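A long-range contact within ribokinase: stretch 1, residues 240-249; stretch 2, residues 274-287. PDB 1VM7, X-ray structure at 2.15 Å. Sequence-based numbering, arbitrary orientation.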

ATOM      1  N   LYS A 240     -21.209  31.729 -23.846  1.00 37.10           N
ATOM      2  CA  LYS A 240     -21.326  30.299 -23.603  1.00 37.15           C
ATOM      3  C   LYS A 240     -20.548  29.627 -24.732  1.00 36.99           C
ATOM      4  O   LYS A 240     -21.137  29.041 -25.645  1.00 37.45           O
ATOM      5  CB  LYS A 240     -22.820  29.909 -23.615  1.00 37.15           C
ATOM      6  CG  LYS A 240     -23.139  28.495 -23.141  1.00 37.92           C
ATOM      7  N   LYS A 241     -19.223  29.745 -24.688  1.00 36.67           N
ATOM      8  CA  LYS A 241     -18.384  29.327 -25.811  1.00 36.45           C
ATOM      9  C   LYS A 241     -17.957  27.869 -25.656  1.00 36.35           C
ATOM     10  O   LYS A 241     -17.372  27.489 -24.635  1.00 35.89           O
ATOM     11  CB  LYS A 241     -17.173  30.252 -25.949  1.00 36.64           C
ATOM     12  N   HIS A 242     -18.278  27.048 -26.655  1.00 36.19           N
ATOM     13  CA  HIS A 242     -17.789  25.676 -26.688  1.00 36.58           C
ATOM     14  C   HIS A 242     -16.481  25.615 -27.461  1.00 36.49           C
ATOM     15  O   HIS A 242     -16.369  26.170 -28.551  1.00 36.44           O
ATOM     16  CB  HIS A 242     -18.808  24.709 -27.294  1.00 36.97           C
ATOM     17  CG  HIS A 242     -18.348  23.283 -27.280  1.00 38.79           C
ATOM     18  ND1 HIS A 242     -18.095  22.567 -28.435  1.00 39.42           N
ATOM     19  CD2 HIS A 242     -18.042  22.455 -26.245  1.00 39.31           C
ATOM     20  CE1 HIS A 242     -17.671  21.355 -28.112  1.00 40.06           C
ATOM     21  NE2 HIS A 242     -17.635  21.261 -26.790  1.00 39.59           N
ATOM     22  N   PHE A 243     -15.500  24.946 -26.857  1.00 36.60           N
ATOM     23  CA  PHE A 243     -14.176  24.745 -27.422  1.00 36.81           C
ATOM     24  C   PHE A 243     -14.030  23.271 -27.726  1.00 36.83           C
ATOM     25  O   PHE A 243     -13.948  22.468 -26.810  1.00 37.09           O
ATOM     26  CB  PHE A 243     -13.112  25.149 -26.386  1.00 36.92           C
ATOM     27  CG  PHE A 243     -13.202  26.584 -25.992  1.00 37.22           C
ATOM     28  CD1 PHE A 243     -14.175  27.006 -25.101  1.00 37.57           C
ATOM     29  CD2 PHE A 243     -12.362  27.522 -26.552  1.00 37.47           C
ATOM     30  CE1 PHE A 243     -14.289  28.337 -24.758  1.00 38.01           C
ATOM     31  CE2 PHE A 243     -12.467  28.853 -26.201  1.00 38.27           C
ATOM     32  CZ  PHE A 243     -13.442  29.260 -25.305  1.00 37.68           C
ATOM     33  N   PRO A 244     -14.024  22.897 -29.011  1.00 37.30           N
ATOM     34  CA  PRO A 244     -13.634  21.517 -29.287  1.00 37.32           C
ATOM     35  C   PRO A 244     -12.187  21.233 -28.877  1.00 37.43           C
ATOM     36  O   PRO A 244     -11.361  22.149 -28.756  1.00 37.38           O
ATOM     37  CB  PRO A 244     -13.828  21.368 -30.806  1.00 37.26           C
ATOM     38  CG  PRO A 244     -14.661  22.530 -31.228  1.00 37.59           C
ATOM     39  CD  PRO A 244     -14.413  23.628 -30.229  1.00 37.47           C
ATOM     40  N   THR A 245     -11.896  19.963 -28.654  1.00 37.49           N
ATOM     41  CA  THR A 245     -10.569  19.568 -28.260  1.00 37.92           C
ATOM     42  C   THR A 245      -9.871  19.040 -29.483  1.00 38.09           C
ATOM     43  O   THR A 245     -10.437  18.995 -30.581  1.00 38.37           O
ATOM     44  CB  THR A 245     -10.574  18.491 -27.107  1.00 38.14           C
ATOM     45  N   PHE A 246      -8.622  18.662 -29.282  1.00 38.38           N
ATOM     46  CA  PHE A 246      -7.772  18.252 -30.361  1.00 38.49           C
ATOM     47  C   PHE A 246      -7.875  16.749 -30.462  1.00 38.21           C
ATOM     48  O   PHE A 246      -7.832  16.057 -29.443  1.00 38.83           O
ATOM     49  CB  PHE A 246      -6.390  18.802 -30.060  1.00 39.15           C
ATOM     50  CG  PHE A 246      -6.381  20.319 -29.970  1.00 39.63           C
ATOM     51  CD1 PHE A 246      -6.858  21.091 -31.030  1.00 42.32           C
ATOM     52  CD2 PHE A 246      -5.940  20.968 -28.841  1.00 41.17           C
ATOM     53  CE1 PHE A 246      -6.858  22.491 -30.953  1.00 42.36           C
ATOM     54  CE2 PHE A 246      -5.936  22.355 -28.759  1.00 40.45           C
ATOM     55  CZ  PHE A 246      -6.383  23.113 -29.799  1.00 40.89           C
ATOM     56  N   LYS A 247      -8.101  16.258 -31.676  1.00 37.72           N
ATOM     57  CA  LYS A 247      -8.253  14.833 -31.907  1.00 37.43           C
ATOM     58  C   LYS A 247      -6.858  14.237 -31.760  1.00 37.10           C
ATOM     59  O   LYS A 247      -5.982  14.462 -32.604  1.00 37.42           O
ATOM     60  CB  LYS A 247      -8.868  14.557 -33.289  1.00 37.44           C
ATOM     61  N   VAL A 248      -6.657  13.533 -30.648  1.00 36.25           N
ATOM     62  CA  VAL A 248      -5.436  12.797 -30.376  1.00 35.62           C
ATOM     63  C   VAL A 248      -5.827  11.339 -30.104  1.00 35.50           C
ATOM     64  O   VAL A 248      -6.977  11.058 -29.756  1.00 35.23           O
ATOM     65  CB  VAL A 248      -4.665  13.429 -29.174  1.00 35.53           C
ATOM     66  CG1 VAL A 248      -4.026  14.737 -29.587  1.00 35.10           C
ATOM     67  CG2 VAL A 248      -5.580  13.667 -27.979  1.00 35.22           C
ATOM     68  N   LYS A 249      -4.888  10.414 -30.273  1.00 35.25           N
ATOM     69  CA  LYS A 249      -5.115   9.048 -29.833  1.00 35.48           C
ATOM     70  C   LYS A 249      -4.852   8.970 -28.335  1.00 35.21           C
ATOM     71  O   LYS A 249      -3.697   8.870 -27.919  1.00 35.47           O
ATOM     72  CB  LYS A 249      -4.192   8.094 -30.590  1.00 35.68           C
ATOM     73  CG  LYS A 249      -4.734   6.686 -30.682  1.00 36.89           C
ATOM     74  CD  LYS A 249      -5.873   6.572 -31.702  1.00 37.59           C
ATOM     75  CE  LYS A 249      -5.356   6.352 -33.118  1.00 38.12           C
ATOM     76  NZ  LYS A 249      -4.617   7.521 -33.658  1.00 39.10           N
ATOM     77  N   PRO A 274      -9.276  34.509 -21.087  1.00 35.09           N
ATOM     78  CA  PRO A 274      -9.755  33.186 -20.681  1.00 34.92           C
ATOM     79  C   PRO A 274     -10.002  32.218 -21.834  1.00 34.73           C
ATOM     80  O   PRO A 274      -9.822  31.008 -21.666  1.00 34.24           O
ATOM     81  CB  PRO A 274     -11.077  33.486 -19.964  1.00 35.21           C
ATOM     82  CG  PRO A 274     -10.959  34.908 -19.528  1.00 35.67           C
ATOM     83  CD  PRO A 274     -10.141  35.588 -20.573  1.00 35.16           C
ATOM     84  N   GLU A 275     -10.423  32.744 -22.983  1.00 34.55           N
ATOM     85  CA  GLU A 275     -10.651  31.921 -24.170  1.00 35.00           C
ATOM     86  C   GLU A 275      -9.296  31.382 -24.681  1.00 34.77           C
ATOM     87  O   GLU A 275      -9.164  30.192 -24.960  1.00 34.36           O
ATOM     88  CB  GLU A 275     -11.420  32.696 -25.292  1.00 35.13           C
ATOM     89  CG  GLU A 275     -12.938  32.918 -25.009  1.00 35.49           C
ATOM     90  CD  GLU A 275     -13.835  32.907 -26.265  1.00 37.75           C
ATOM     91  OE1 GLU A 275     -13.394  33.397 -27.335  1.00 40.40           O
ATOM     92  OE2 GLU A 275     -15.010  32.435 -26.182  1.00 41.47           O
ATOM     93  N   GLU A 276      -8.293  32.258 -24.784  1.00 34.64           N
ATOM     94  CA  GLU A 276      -6.926  31.840 -25.120  1.00 34.66           C
ATOM     95  C   GLU A 276      -6.414  30.821 -24.112  1.00 34.04           C
ATOM     96  O   GLU A 276      -5.814  29.816 -24.492  1.00 34.08           O
ATOM     97  CB  GLU A 276      -5.971  33.038 -25.140  1.00 34.51           C
ATOM     98  CG  GLU A 276      -6.246  34.027 -26.260  1.00 35.46           C
ATOM     99  CD  GLU A 276      -5.393  35.274 -26.169  1.00 36.03           C
ATOM    100  OE1 GLU A 276      -4.888  35.592 -25.072  1.00 38.09           O
ATOM    101  OE2 GLU A 276      -5.225  35.942 -27.212  1.00 39.04           O
ATOM    102  N   ALA A 277      -6.650  31.088 -22.829  1.00 33.50           N
ATOM    103  CA  ALA A 277      -6.182  30.193 -21.773  1.00 33.33           C
ATOM    104  C   ALA A 277      -6.829  28.824 -21.855  1.00 32.99           C
ATOM    105  O   ALA A 277      -6.166  27.827 -21.570  1.00 32.83           O
ATOM    106  CB  ALA A 277      -6.403  30.791 -20.391  1.00 33.26           C
ATOM    107  N   VAL A 278      -8.123  28.777 -22.207  1.00 32.64           N
ATOM    108  CA  VAL A 278      -8.817  27.489 -22.431  1.00 32.23           C
ATOM    109  C   VAL A 278      -8.161  26.732 -23.573  1.00 31.82           C
ATOM    110  O   VAL A 278      -7.930  25.534 -23.481  1.00 31.31           O
ATOM    111  CB  VAL A 278     -10.341  27.597 -22.782  1.00 32.08           C
ATOM    112  CG1 VAL A 278     -10.873  26.254 -23.332  1.00 31.21           C
ATOM    113  CG2 VAL A 278     -11.173  27.980 -21.575  1.00 32.02           C
ATOM    114  N   ILE A 279      -7.873  27.424 -24.666  1.00 32.05           N
ATOM    115  CA  ILE A 279      -7.240  26.756 -25.795  1.00 32.19           C
ATOM    116  C   ILE A 279      -5.908  26.147 -25.345  1.00 32.30           C
ATOM    117  O   ILE A 279      -5.596  24.988 -25.634  1.00 31.92           O
ATOM    118  CB  ILE A 279      -6.942  27.704 -26.955  1.00 32.37           C
ATOM    119  CG1 ILE A 279      -8.224  28.362 -27.466  1.00 32.73           C
ATOM    120  CG2 ILE A 279      -6.204  26.941 -28.063  1.00 31.97           C
ATOM    121  CD1 ILE A 279      -8.930  27.605 -28.560  1.00 34.42           C
ATOM    122  N   PHE A 280      -5.131  26.957 -24.630  1.00 32.47           N
ATOM    123  CA  PHE A 280      -3.810  26.567 -24.208  1.00 32.31           C
ATOM    124  C   PHE A 280      -3.856  25.343 -23.308  1.00 32.12           C
ATOM    125  O   PHE A 280      -3.113  24.397 -23.517  1.00 31.01           O
ATOM    126  CB  PHE A 280      -3.112  27.728 -23.507  1.00 32.37           C
ATOM    127  CG  PHE A 280      -1.705  27.409 -23.077  1.00 32.79           C
ATOM    128  CD1 PHE A 280      -0.654  27.496 -23.979  1.00 32.59           C
ATOM    129  CD2 PHE A 280      -1.436  27.017 -21.780  1.00 31.90           C
ATOM    130  CE1 PHE A 280       0.652  27.199 -23.604  1.00 33.16           C
ATOM    131  CE2 PHE A 280      -0.130  26.731 -21.389  1.00 34.00           C
ATOM    132  CZ  PHE A 280       0.916  26.814 -22.312  1.00 32.28           C
ATOM    133  N   GLY A 281      -4.758  25.371 -22.323  1.00 32.35           N
ATOM    134  CA  GLY A 281      -4.967  24.254 -21.429  1.00 32.17           C
ATOM    135  C   GLY A 281      -5.491  23.019 -22.124  1.00 31.90           C
ATOM    136  O   GLY A 281      -5.150  21.891 -21.772  1.00 31.74           O
ATOM    137  N   THR A 282      -6.371  23.237 -23.083  1.00 32.12           N
ATOM    138  CA  THR A 282      -6.893  22.159 -23.921  1.00 32.05           C
ATOM    139  C   THR A 282      -5.739  21.440 -24.637  1.00 30.93           C
ATOM    140  O   THR A 282      -5.711  20.223 -24.728  1.00 30.49           O
ATOM    141  CB  THR A 282      -7.921  22.723 -24.926  1.00 31.81           C
ATOM    142  OG1 THR A 282      -9.173  22.916 -24.248  1.00 34.09           O
ATOM    143  CG2 THR A 282      -8.127  21.791 -26.084  1.00 32.73           C
ATOM    144  N   ALA A 283      -4.795  22.209 -25.153  1.00 30.44           N
ATOM    145  CA  ALA A 283      -3.671  21.644 -25.870  1.00 30.14           C
ATOM    146  C   ALA A 283      -2.796  20.796 -24.964  1.00 30.05           C
ATOM    147  O   ALA A 283      -2.365  19.707 -25.333  1.00 29.44           O
ATOM    148  CB  ALA A 283      -2.841  22.764 -26.481  1.00 30.51           C
ATOM    149  N   ALA A 284      -2.534  21.319 -23.773  1.00 30.26           N
ATOM    150  CA  ALA A 284      -1.730  20.651 -22.755  1.00 30.46           C
ATOM    151  C   ALA A 284      -2.371  19.365 -22.248  1.00 30.91           C
ATOM    152  O   ALA A 284      -1.689  18.337 -22.141  1.00 30.47           O
ATOM    153  CB  ALA A 284      -1.493  21.602 -21.583  1.00 30.85           C
ATOM    154  N   ALA A 285      -3.674  19.428 -21.942  1.00 31.05           N
ATOM    155  CA  ALA A 285      -4.439  18.246 -21.568  1.00 31.23           C
ATOM    156  C   ALA A 285      -4.367  17.205 -22.665  1.00 31.08           C
ATOM    157  O   ALA A 285      -4.154  16.034 -22.396  1.00 31.13           O
ATOM    158  CB  ALA A 285      -5.876  18.604 -21.322  1.00 31.72           C
ATOM    159  N   ALA A 286      -4.569  17.645 -23.902  1.00 30.71           N
ATOM    160  CA  ALA A 286      -4.652  16.753 -25.040  1.00 30.69           C
ATOM    161  C   ALA A 286      -3.349  15.971 -25.246  1.00 31.04           C
ATOM    162  O   ALA A 286      -3.352  14.845 -25.746  1.00 31.37           O
ATOM    163  CB  ALA A 286      -4.942  17.570 -26.306  1.00 30.50           C
ATOM    164  N   ILE A 287      -2.224  16.606 -24.958  1.00 31.21           N
ATOM    165  CA  ILE A 287      -0.929  15.924 -25.063  1.00 31.12           C
ATOM    166  C   ILE A 287      -0.805  14.928 -23.917  1.00 30.56           C
ATOM    167  O   ILE A 287      -0.323  13.810 -24.112  1.00 29.94           O
ATOM    168  CB  ILE A 287       0.294  16.883 -24.991  1.00 31.44           C
ATOM    169  CG1 ILE A 287       0.295  17.897 -26.134  1.00 31.28           C
ATOM    170  CG2 ILE A 287       1.618  16.087 -25.001  1.00 32.21           C
ATOM    171  CD1 ILE A 287       1.277  19.042 -25.937  1.00 30.81           C
TER

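A strand and the loop that follows it can pack against a helix without a single hydrogen bond among the modelled atoms, and this contact in ribokinase is a compact example. Strand 240-243 and helix 274-287 run in nearly the same direction, with 25° between their axes and a closest approach of 10.1 Å. Between the two stretches 516 Å² is buried, and Phe243 and Phe246 supply most of the share that falls on stretch 1.

The strand obeys the familiar alternation. Lys240 and His242 direct their CA-to-CB bonds away from the helix, whereas Lys241 and Phe243 direct theirs toward it. Lys241 is modelled only as far as CB, which lies 3.1 Å from OE2 of Glu275; with its amino group absent from the model, the nature of any charged interaction here remains open. The CA-to-CB bond of Glu275 points sideways, but the end of its side chain comes nearer to the strand.

Phe243 is the buried anchor and loses more area to the other stretch than any other residue. Its ring receives CG1 of Val278 over one face, 3.8 Å from the ring centroid and 19° off the ring normal, a good CH-pi arrangement. At the ring edge, Phe243 CD2 meets Ile279 CD1 at 4.0 Å. Successive helix residues thus meet one aromatic ring in two different ways.

Beyond the strand the chain continues as loop, yet it stays close to the helix. Pro244 points away and contributes little. At Thr245 the backbones draw near: Thr245 CA lies 6.2 Å from Thr282 CA and 4.0 Å from the Thr282 CG2 methyl. The hydroxyl of Thr282 is occupied within its own helix, where OG1 donates to Val278 O at 3.0 Å, so this side chain can satisfy its polar group locally while offering a methyl to the loop.

That methyl also serves Phe246, whose CE2 approaches Thr282 CG2 to 3.5 Å. The ring of Phe246 is used differently from that of Phe243: Ile279 O and Ala283 CA lie at its edge, 4.1 and 3.7 Å from CE2. One turn on, Phe246 CB packs against Ala286 CB at 4.2 Å.

Lys247 turns away, and Val248 closes the contact, its CG2 lying 3.4 Å from Ala286 O and 4.3 Å from Ala286 CB. Lys249 again points outward. The general lesson is that side chains directed toward a helix can continue to pack along it even after regular strand structure has ended.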